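PDB 2O14: uncharacterized esterase YxiM from Bacillus subtilis, which probably acts as a hydrolase, most likely an esterase of the GDSL lipolytic family, though its natural substrate is unknown. Local coordinates for residues A[163-174]-A[199-210]; A[179-190]-A[342-352]. One frame throughout, in Å; residues are numbered along the deposited sequence.

In the fold
Both contacts belong to the GDSL (SGNH) hydrolase part of the chain. Contact 1 pairs the two strands of a beta-alpha-beta unit, and contact 2 packs the connection of that same unit against a distant helix. Contact 1 is the deeper: strand 164-169 runs parallel to strand 201-204, an edge strand, within this chain, of a five-stranded parallel sheet, and its chemistry is mostly backbone hydrogen bonding. Contact 2, only partly buried, sets 179-190 against helix 345-361 and depends on side chains, above all an arginine reaching loop carbonyls. They meet where Val-173 O probably accepts from Gly-188 N. Ser-171 and His-342, active-site residues by similarity, lie about 4 Å apart, side chain to side chain.

Contact 1: A[163-174]-A[199-210]; sequences RTIYVGGDSTVC and TFQVRNMASGGQ
The Phe-200 ring lies against Arg-163 and Ile-165. CD1 of Ile-165 sits over one ring face, 3.8 Å from the Phe-200 centroid, a CH-pi contact. The guanidinium of Arg-163 turns one face to Phe-200 CZ, with the two planes 55° apart, while its NE bonds to Gly-231 O. On the other side of the sheet, the Tyr-166 ring carries Thr-164 CG2 over one face, and Arg-203 CD approaches Tyr-166 CE1 to 3.4 Å. Backbone hydrogen bonds of a parallel pair join the strands, among them Val-167 N to Arg-203 O at 2.9 Å.

At the end of strand 201-204, Asn-204 links it to the loop after strand 164-169. With CG anti to the backbone N (chi1 -169°), Asn-204 ND2 gives a straight bond to Val-173 O (2.8 Å) and another to Asn-175 OD1, while OD1 accepts from Ala-206 N in an Asx turn. A leucine in its place would probably leave Val-173 O without this donor and the Asx turn unclosed. Ser-171 OG, nucleophile by similarity, lies 3.0 Å from Gly-209 N, and a water bridges the two. That is consistent with Gly-209 N-H lining an oxyanion hole, as in SGNH hydrolases.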
loop_
_atom_site.group_PDB
_atom_site.type_symbol
_atom_site.label_atom_id
_atom_site.label_comp_id
_atom_site.label_asym_id
_atom_site.label_seq_id
_atom_site.Cartn_x
_atom_site.Cartn_y
_atom_site.Cartn_z
ATOM N N ARG A 163 -14.183 -8.404 0.375
ATOM C CA ARG A 163 -13.331 -8.878 1.458
ATOM C C ARG A 163 -11.896 -8.478 1.113
ATOM O O ARG A 163 -11.440 -8.691 -0.012
ATOM C CB ARG A 163 -13.450 -10.389 1.584
ATOM C CG ARG A 163 -13.014 -10.919 2.924
ATOM C CD ARG A 163 -13.355 -12.385 3.037
ATOM N NE ARG A 163 -12.993 -12.925 4.339
ATOM C CZ ARG A 163 -13.175 -14.194 4.684
ATOM N NH1 ARG A 163 -13.716 -15.041 3.816
ATOM N NH2 ARG A 163 -12.807 -14.615 5.886
ATOM N N THR A 164 -11.183 -7.901 2.074
ATOM C CA THR A 164 -9.831 -7.439 1.794
ATOM C C THR A 164 -8.811 -7.659 2.898
ATOM O O THR A 164 -9.144 -7.671 4.078
ATOM C CB THR A 164 -9.833 -5.924 1.501
ATOM O OG1 THR A 164 -10.854 -5.617 0.541
ATOM C CG2 THR A 164 -8.474 -5.480 0.965
ATOM N N ILE A 165 -7.558 -7.823 2.485
ATOM C CA ILE A 165 -6.444 -7.973 3.410
ATOM C C ILE A 165 -5.726 -6.624 3.354
ATOM O O ILE A 165 -5.147 -6.278 2.322
ATOM C CB ILE A 165 -5.428 -9.036 2.948
ATOM C CG1 ILE A 165 -6.099 -10.403 2.811
ATOM C CG2 ILE A 165 -4.274 -9.110 3.952
ATOM C CD1 ILE A 165 -6.580 -10.965 4.114
ATOM N N TYR A 166 -5.777 -5.857 4.439
ATOM C CA TYR A 166 -5.098 -4.562 4.472
ATOM C C TYR A 166 -3.724 -4.792 5.087
ATOM O O TYR A 166 -3.616 -5.272 6.219
ATOM C CB TYR A 166 -5.895 -3.563 5.311
ATOM C CG TYR A 166 -7.225 -3.198 4.697
ATOM C CD1 TYR A 166 -7.323 -2.173 3.757
ATOM C CD2 TYR A 166 -8.379 -3.906 5.023
ATOM C CE1 TYR A 166 -8.541 -1.860 3.158
ATOM C CE2 TYR A 166 -9.599 -3.604 4.426
ATOM C CZ TYR A 166 -9.673 -2.583 3.496
ATOM O OH TYR A 166 -10.878 -2.295 2.903
ATOM N N VAL A 167 -2.674 -4.454 4.345
ATOM C CA VAL A 167 -1.318 -4.667 4.834
ATOM C C VAL A 167 -0.603 -3.410 5.316
ATOM O O VAL A 167 -0.572 -2.388 4.625
ATOM C CB VAL A 167 -0.435 -5.326 3.748
ATOM C CG1 VAL A 167 0.903 -5.744 4.345
ATOM C CG2 VAL A 167 -1.147 -6.527 3.148
ATOM N N GLY A 168 -0.027 -3.501 6.512
ATOM C CA GLY A 168 0.730 -2.397 7.069
ATOM C C GLY A 168 2.172 -2.858 7.201
ATOM O O GLY A 168 2.421 -4.032 7.486
ATOM N N GLY A 169 3.131 -1.964 6.982
ATOM C CA GLY A 169 4.521 -2.372 7.100
ATOM C C GLY A 169 5.520 -1.324 6.656
ATOM O O GLY A 169 5.167 -0.155 6.475
ATOM N N ASP A 170 6.769 -1.751 6.482
ATOM C CA ASP A 170 7.850 -0.864 6.060
ATOM C C ASP A 170 8.425 -1.251 4.694
ATOM O O ASP A 170 7.720 -1.799 3.843
ATOM C CB ASP A 170 8.974 -0.868 7.103
ATOM C CG ASP A 170 9.455 -2.274 7.440
ATOM O OD1 ASP A 170 9.504 -3.120 6.523
ATOM O OD2 ASP A 170 9.797 -2.528 8.617
ATOM N N SER A 171 9.713 -0.969 4.499
ATOM C CA SER A 171 10.416 -1.265 3.252
ATOM C C SER A 171 10.463 -2.749 2.869
ATOM O O SER A 171 10.573 -3.085 1.684
ATOM C CB SER A 171 11.852 -0.737 3.326
ATOM O OG SER A 171 11.880 0.667 3.518
ATOM N N THR A 172 10.400 -3.639 3.856
ATOM C CA THR A 172 10.445 -5.068 3.556
ATOM C C THR A 172 9.050 -5.622 3.269
ATOM O O THR A 172 8.906 -6.797 2.924
ATOM C CB THR A 172 11.073 -5.879 4.719
ATOM O OG1 THR A 172 10.221 -5.825 5.871
ATOM C CG2 THR A 172 12.435 -5.312 5.088
ATOM N N VAL A 173 8.035 -4.765 3.390
ATOM C CA VAL A 173 6.639 -5.155 3.174
ATOM C C VAL A 173 5.931 -4.421 2.030
ATOM O O VAL A 173 5.106 -5.002 1.321
ATOM C CB VAL A 173 5.801 -4.910 4.460
ATOM C CG1 VAL A 173 4.361 -5.343 4.241
ATOM C CG2 VAL A 173 6.417 -5.655 5.636
ATOM N N CYS A 174 6.265 -3.146 1.854
ATOM C CA CYS A 174 5.633 -2.290 0.847
ATOM C C CYS A 174 5.764 -2.690 -0.614
ATOM O O CYS A 174 6.487 -3.626 -0.969
ATOM C CB CYS A 174 6.137 -0.852 1.001
ATOM S SG CYS A 174 7.844 -0.612 0.474
ATOM N N THR A 199 -11.323 -14.494 -3.148
ATOM C CA THR A 199 -11.646 -14.508 -1.729
ATOM C C THR A 199 -11.227 -13.203 -1.056
ATOM O O THR A 199 -11.965 -12.646 -0.240
ATOM C CB THR A 199 -10.935 -15.671 -1.000
ATOM O OG1 THR A 199 -11.311 -16.916 -1.601
ATOM C CG2 THR A 199 -11.320 -15.688 0.478
ATOM N N PHE A 200 -10.039 -12.720 -1.401
ATOM C CA PHE A 200 -9.530 -11.490 -0.811
ATOM C C PHE A 200 -8.943 -10.509 -1.803
ATOM O O PHE A 200 -8.398 -10.887 -2.837
ATOM C CB PHE A 200 -8.418 -11.776 0.204
ATOM C CG PHE A 200 -8.854 -12.552 1.401
ATOM C CD1 PHE A 200 -8.518 -13.896 1.531
ATOM C CD2 PHE A 200 -9.548 -11.929 2.432
ATOM C CE1 PHE A 200 -8.861 -14.610 2.674
ATOM C CE2 PHE A 200 -9.898 -12.636 3.582
ATOM C CZ PHE A 200 -9.553 -13.978 3.703
ATOM N N GLN A 201 -9.064 -9.234 -1.461
ATOM C CA GLN A 201 -8.461 -8.164 -2.233
ATOM C C GLN A 201 -7.257 -7.880 -1.344
ATOM O O GLN A 201 -7.328 -8.064 -0.128
ATOM C CB GLN A 201 -9.354 -6.918 -2.273
ATOM C CG GLN A 201 -10.410 -6.905 -3.367
ATOM C CD GLN A 201 -9.812 -7.112 -4.744
ATOM O OE1 GLN A 201 -9.659 -8.246 -5.198
ATOM N NE2 GLN A 201 -9.454 -6.016 -5.411
ATOM N N VAL A 202 -6.152 -7.453 -1.929
ATOM C CA VAL A 202 -4.982 -7.140 -1.129
ATOM C C VAL A 202 -4.627 -5.671 -1.313
ATOM O O VAL A 202 -4.351 -5.233 -2.425
ATOM C CB VAL A 202 -3.762 -8.001 -1.537
ATOM C CG1 VAL A 202 -2.561 -7.626 -0.690
ATOM C CG2 VAL A 202 -4.081 -9.478 -1.372
ATOM N N ARG A 203 -4.658 -4.906 -0.229
ATOM C CA ARG A 203 -4.297 -3.496 -0.301
ATOM C C ARG A 203 -3.064 -3.294 0.576
ATOM O O ARG A 203 -3.161 -3.203 1.797
ATOM C CB ARG A 203 -5.455 -2.611 0.174
ATOM C CG ARG A 203 -6.698 -2.674 -0.714
ATOM C CD ARG A 203 -7.820 -1.802 -0.152
ATOM N NE ARG A 203 -7.499 -0.380 -0.230
ATOM C CZ ARG A 203 -7.824 0.412 -1.246
ATOM N NH1 ARG A 203 -8.494 -0.075 -2.280
ATOM N NH2 ARG A 203 -7.464 1.689 -1.234
ATOM N N ASN A 204 -1.902 -3.237 -0.069
ATOM C CA ASN A 204 -0.628 -3.071 0.619
ATOM C C ASN A 204 -0.359 -1.598 0.905
ATOM O O ASN A 204 0.155 -0.872 0.050
ATOM C CB ASN A 204 0.497 -3.646 -0.243
ATOM C CG ASN A 204 1.807 -3.743 0.501
ATOM O OD1 ASN A 204 1.921 -3.278 1.628
ATOM N ND2 ASN A 204 2.804 -4.353 -0.127
HETATM N N MSE A 205 -0.686 -1.174 2.123
HETATM C CA MSE A 205 -0.518 0.220 2.540
HETATM C C MSE A 205 0.808 0.516 3.232
HETATM O O MSE A 205 1.016 1.618 3.732
HETATM C CB MSE A 205 -1.668 0.629 3.468
HETATM C CG MSE A 205 -3.057 0.348 2.911
HETATM SE SE MSE A 205 -3.335 1.063 1.106
HETATM C CE MSE A 205 -3.679 2.926 1.564
ATOM N N ALA A 206 1.705 -0.463 3.258
ATOM C CA ALA A 206 3.005 -0.294 3.895
ATOM C C ALA A 206 3.804 0.773 3.157
ATOM O O ALA A 206 3.532 1.063 1.991
ATOM C CB ALA A 206 3.763 -1.619 3.884
ATOM N N SER A 207 4.782 1.364 3.838
ATOM C CA SER A 207 5.618 2.395 3.225
ATOM C C SER A 207 7.061 2.283 3.708
ATOM O O SER A 207 7.316 1.890 4.848
ATOM C CB SER A 207 5.071 3.787 3.550
ATOM O OG SER A 207 5.104 4.041 4.940
ATOM N N GLY A 208 8.002 2.639 2.840
ATOM C CA GLY A 208 9.406 2.553 3.198
ATOM C C GLY A 208 9.832 3.388 4.392
ATOM O O GLY A 208 9.481 4.564 4.496
ATOM N N GLY A 209 10.591 2.772 5.296
ATOM C CA GLY A 209 11.085 3.468 6.474
ATOM C C GLY A 209 10.064 3.814 7.545
ATOM O O GLY A 209 10.367 4.583 8.455
ATOM N N GLN A 210 8.870 3.234 7.465
ATOM C CA GLN A 210 7.824 3.536 8.439
ATOM C C GLN A 210 7.961 2.809 9.775
ATOM O O GLN A 210 8.503 1.701 9.857
ATOM C CB GLN A 210 6.443 3.245 7.841
ATOM C CG GLN A 210 5.286 3.800 8.673
ATOM C CD GLN A 210 5.377 5.304 8.857
ATOM O OE1 GLN A 210 4.674 6.080 8.193
ATOM N NE2 GLN A 210 6.264 5.729 9.746
HETATM O O HOH W 1 -12.710 -10.021 -2.329
HETATM O O HOH W 2 9.640 -1.055 10.718
HETATM O O HOH W 3 12.017 0.526 6.098
#

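Contact 2: A[179-190]-A[342-352]; sequences LNSSKQAGWGQM and HPNRAGADALA
Arg-345, in the first turn of helix 345-361, reaches across to the 179-183 loop. The CB of Arg-345 lies 3.9 Å from both Ser-182 O and Lys-183 O. CG, anti to the backbone N (chi1 179°), meets the methyl CE of Met-190, and CD passes near Ser-182 O. A bend at chi3 (-73°) then turns the guanidinium so that its edge faces the loop: Arg-345 NE bonds to Ser-182 O at 2.8 Å, with the acceptor close to the guanidinium plane. NH1 comes up to Met-190 SE. At the tip, Arg-345 NH2 gives a straight bond to Leu-179 O (2.9 Å); the oxygen lies in the guanidinium plane, though NH2 stands above the plane of the Leu-179 carbonyl. NH2 also makes a weak, bent bond to Ser-182 OG. Met-190 CE covers one face of the group and Asn-180 C the opposite one. The backbone N of Arg-345 adds a bond to Lys-183 O.

Selenomethionine Met-190 is a knob set among Arg-345, Ala-348, Asp-349 and Ala-352; its CE is packed tightly against Ala-348 CB, at 3.4 Å. On the same helix, Leu-351 CB meets Trp-187 CB (3.7 Å), while the indole NE1 bonds to Gln-237. Asn-344 N-caps the helix, its OD1 accepting from Gly-347 N.

Two residues before the cap stands His-342, an active-site residue by similarity, whose ND1 bonds to Asp-339. Gln-184 NE2 approaches His-342 CB to 3.5 Å and shares a water with Pro-343 O. The positive charge of Arg-345 is met here by neutral carbonyls and a hydroxyl, whose dipoles probably stabilise it; this grip ties the loop following the nucleophile segment to the helix that follows the histidine.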
loop_
_atom_site.group_PDB
_atom_site.type_symbol
_atom_site.label_atom_id
_atom_site.label_comp_id
_atom_site.label_asym_id
_atom_site.label_seq_id
_atom_site.Cartn_x
_atom_site.Cartn_y
_atom_site.Cartn_z
ATOM N N LEU A 179 4.868 -2.937 -10.333
ATOM C CA LEU A 179 4.394 -4.033 -9.485
ATOM C C LEU A 179 4.809 -5.446 -9.887
ATOM O O LEU A 179 5.064 -6.290 -9.026
ATOM C CB LEU A 179 2.869 -4.000 -9.387
ATOM C CG LEU A 179 2.251 -2.862 -8.578
ATOM C CD1 LEU A 179 0.732 -2.960 -8.659
ATOM C CD2 LEU A 179 2.724 -2.939 -7.132
ATOM N N ASN A 180 4.870 -5.712 -11.187
ATOM C CA ASN A 180 5.227 -7.050 -11.653
ATOM C C ASN A 180 6.587 -7.122 -12.330
ATOM O O ASN A 180 6.880 -8.082 -13.039
ATOM C CB ASN A 180 4.151 -7.559 -12.613
ATOM C CG ASN A 180 2.805 -7.745 -11.933
ATOM O OD1 ASN A 180 1.761 -7.754 -12.589
ATOM N ND2 ASN A 180 2.824 -7.905 -10.612
ATOM N N SER A 181 7.427 -6.124 -12.094
ATOM C CA SER A 181 8.737 -6.102 -12.723
ATOM C C SER A 181 9.845 -5.586 -11.814
ATOM O O SER A 181 11.024 -5.726 -12.132
ATOM C CB SER A 181 8.667 -5.239 -13.984
ATOM O OG SER A 181 9.942 -5.097 -14.576
ATOM N N SER A 182 9.471 -4.995 -10.685
ATOM C CA SER A 182 10.452 -4.436 -9.761
ATOM C C SER A 182 11.491 -5.430 -9.257
ATOM O O SER A 182 11.168 -6.551 -8.855
ATOM C CB SER A 182 9.749 -3.773 -8.567
ATOM O OG SER A 182 8.922 -4.683 -7.861
ATOM N N LYS A 183 12.746 -4.992 -9.289
ATOM C CA LYS A 183 13.886 -5.782 -8.841
ATOM C C LYS A 183 13.768 -6.024 -7.333
ATOM O O LYS A 183 14.157 -7.074 -6.824
ATOM C CB LYS A 183 15.176 -5.022 -9.160
ATOM C CG LYS A 183 16.463 -5.742 -8.809
ATOM C CD LYS A 183 17.656 -4.833 -9.075
ATOM C CE LYS A 183 18.973 -5.528 -8.774
ATOM N NZ LYS A 183 20.133 -4.615 -8.984
ATOM N N GLN A 184 13.227 -5.033 -6.634
ATOM C CA GLN A 184 13.025 -5.111 -5.195
ATOM C C GLN A 184 11.526 -5.258 -4.951
ATOM O O GLN A 184 10.715 -4.913 -5.814
ATOM C CB GLN A 184 13.528 -3.831 -4.520
ATOM C CG GLN A 184 13.608 -3.915 -2.999
ATOM C CD GLN A 184 14.129 -2.634 -2.368
ATOM O OE1 GLN A 184 14.761 -1.811 -3.035
ATOM N NE2 GLN A 184 13.882 -2.468 -1.072
ATOM N N ALA A 185 11.158 -5.770 -3.783
ATOM C CA ALA A 185 9.749 -5.934 -3.449
ATOM C C ALA A 185 9.533 -6.250 -1.970
ATOM O O ALA A 185 10.416 -6.782 -1.299
ATOM C CB ALA A 185 9.134 -7.030 -4.316
ATOM N N GLY A 186 8.358 -5.893 -1.461
ATOM C CA GLY A 186 8.031 -6.181 -0.077
ATOM C C GLY A 186 7.177 -7.425 -0.169
ATOM O O GLY A 186 6.512 -7.614 -1.183
ATOM N N TRP A 187 7.168 -8.277 0.850
ATOM C CA TRP A 187 6.370 -9.491 0.728
ATOM C C TRP A 187 4.873 -9.235 0.631
ATOM O O TRP A 187 4.125 -10.099 0.185
ATOM C CB TRP A 187 6.686 -10.501 1.847
ATOM C CG TRP A 187 6.269 -10.149 3.249
ATOM C CD1 TRP A 187 7.050 -9.603 4.228
ATOM C CD2 TRP A 187 5.002 -10.429 3.859
ATOM N NE1 TRP A 187 6.352 -9.536 5.411
ATOM C CE2 TRP A 187 5.092 -10.036 5.212
ATOM C CE3 TRP A 187 3.798 -10.978 3.391
ATOM C CZ2 TRP A 187 4.025 -10.176 6.106
ATOM C CZ3 TRP A 187 2.735 -11.118 4.281
ATOM C CH2 TRP A 187 2.858 -10.717 5.623
ATOM N N GLY A 188 4.435 -8.044 1.027
ATOM C CA GLY A 188 3.025 -7.724 0.918
ATOM C C GLY A 188 2.678 -7.568 -0.553
ATOM O O GLY A 188 1.532 -7.736 -0.968
ATOM N N GLN A 189 3.687 -7.244 -1.352
ATOM C CA GLN A 189 3.503 -7.072 -2.785
ATOM C C GLN A 189 3.359 -8.435 -3.466
ATOM O O GLN A 189 2.768 -8.541 -4.538
ATOM C CB GLN A 189 4.698 -6.317 -3.368
ATOM C CG GLN A 189 4.729 -6.231 -4.888
ATOM C CD GLN A 189 5.965 -5.505 -5.397
ATOM O OE1 GLN A 189 6.245 -5.495 -6.597
ATOM N NE2 GLN A 189 6.708 -4.889 -4.482
HETATM N N MSE A 190 3.903 -9.475 -2.831
HETATM C CA MSE A 190 3.840 -10.829 -3.379
HETATM C C MSE A 190 2.702 -11.656 -2.792
HETATM O O MSE A 190 2.418 -12.758 -3.259
HETATM C CB MSE A 190 5.165 -11.559 -3.146
HETATM C CG MSE A 190 5.908 -11.878 -4.427
HETATM SE SE MSE A 190 6.385 -10.290 -5.424
HETATM C CE MSE A 190 8.202 -10.112 -4.790
ATOM N N HIS A 342 16.999 -5.369 3.053
ATOM C CA HIS A 342 15.889 -5.399 2.103
ATOM C C HIS A 342 15.827 -6.608 1.180
ATOM O O HIS A 342 16.742 -6.854 0.391
ATOM C CB HIS A 342 15.903 -4.124 1.255
ATOM C CG HIS A 342 15.898 -2.868 2.067
ATOM N ND1 HIS A 342 16.954 -1.983 2.072
ATOM C CD2 HIS A 342 14.981 -2.368 2.927
ATOM C CE1 HIS A 342 16.687 -0.990 2.903
ATOM N NE2 HIS A 342 15.496 -1.200 3.435
ATOM N N PRO A 343 14.733 -7.381 1.262
ATOM C CA PRO A 343 14.577 -8.561 0.409
ATOM C C PRO A 343 14.400 -8.112 -1.036
ATOM O O PRO A 343 13.957 -6.986 -1.287
ATOM C CB PRO A 343 13.299 -9.211 0.941
ATOM C CG PRO A 343 13.231 -8.749 2.363
ATOM C CD PRO A 343 13.650 -7.309 2.257
ATOM N N ASN A 344 14.770 -8.968 -1.983
ATOM C CA ASN A 344 14.568 -8.638 -3.387
ATOM C C ASN A 344 13.259 -9.332 -3.737
ATOM O O ASN A 344 12.579 -9.843 -2.846
ATOM C CB ASN A 344 15.705 -9.168 -4.269
ATOM C CG ASN A 344 15.978 -10.645 -4.056
ATOM O OD1 ASN A 344 15.060 -11.447 -3.877
ATOM N ND2 ASN A 344 17.252 -11.015 -4.092
ATOM N N ARG A 345 12.900 -9.363 -5.013
ATOM C CA ARG A 345 11.655 -10.008 -5.410
ATOM C C ARG A 345 11.592 -11.472 -4.954
ATOM O O ARG A 345 10.575 -11.918 -4.409
ATOM C CB ARG A 345 11.479 -9.910 -6.930
ATOM C CG ARG A 345 10.221 -10.585 -7.467
ATOM C CD ARG A 345 9.970 -10.179 -8.905
ATOM N NE ARG A 345 9.488 -8.803 -8.999
ATOM C CZ ARG A 345 8.216 -8.445 -8.852
ATOM N NH1 ARG A 345 7.292 -9.362 -8.613
ATOM N NH2 ARG A 345 7.871 -7.168 -8.932
ATOM N N ALA A 346 12.679 -12.214 -5.166
ATOM C CA ALA A 346 12.738 -13.623 -4.774
ATOM C C ALA A 346 12.559 -13.781 -3.268
ATOM O O ALA A 346 11.781 -14.614 -2.813
ATOM C CB ALA A 346 14.069 -14.236 -5.210
ATOM N N GLY A 347 13.286 -12.982 -2.495
ATOM C CA GLY A 347 13.157 -13.061 -1.049
ATOM C C GLY A 347 11.759 -12.672 -0.597
ATOM O O GLY A 347 11.189 -13.286 0.309
ATOM N N ALA A 348 11.201 -11.646 -1.231
ATOM C CA ALA A 348 9.863 -11.181 -0.897
ATOM C C ALA A 348 8.843 -12.273 -1.207
ATOM O O ALA A 348 7.872 -12.465 -0.472
ATOM C CB ALA A 348 9.540 -9.921 -1.691
ATOM N N ASP A 349 9.073 -12.997 -2.295
ATOM C CA ASP A 349 8.164 -14.063 -2.685
ATOM C C ASP A 349 8.199 -15.248 -1.720
ATOM O O ASP A 349 7.166 -15.853 -1.438
ATOM C CB ASP A 349 8.480 -14.528 -4.105
ATOM C CG ASP A 349 7.546 -15.615 -4.573
ATOM O OD1 ASP A 349 7.766 -16.785 -4.197
ATOM O OD2 ASP A 349 6.581 -15.301 -5.300
ATOM N N ALA A 350 9.382 -15.575 -1.210
ATOM C CA ALA A 350 9.511 -16.684 -0.268
ATOM C C ALA A 350 8.897 -16.306 1.082
ATOM O O ALA A 350 8.282 -17.137 1.754
ATOM C CB ALA A 350 10.981 -17.058 -0.091
ATOM N N LEU A 351 9.070 -15.050 1.479
ATOM C CA LEU A 351 8.512 -14.577 2.740
ATOM C C LEU A 351 6.987 -14.641 2.685
ATOM O O LEU A 351 6.339 -15.066 3.642
ATOM C CB LEU A 351 8.962 -13.141 3.021
ATOM C CG LEU A 351 10.422 -12.954 3.450
ATOM C CD1 LEU A 351 10.763 -11.471 3.538
ATOM C CD2 LEU A 351 10.630 -13.621 4.792
ATOM N N ALA A 352 6.418 -14.225 1.557
ATOM C CA ALA A 352 4.970 -14.242 1.389
ATOM C C ALA A 352 4.470 -15.680 1.430
ATOM O O ALA A 352 3.443 -15.972 2.039
ATOM C CB ALA A 352 4.583 -13.584 0.061
HETATM O O HOH W 4 12.705 -4.837 0.310
#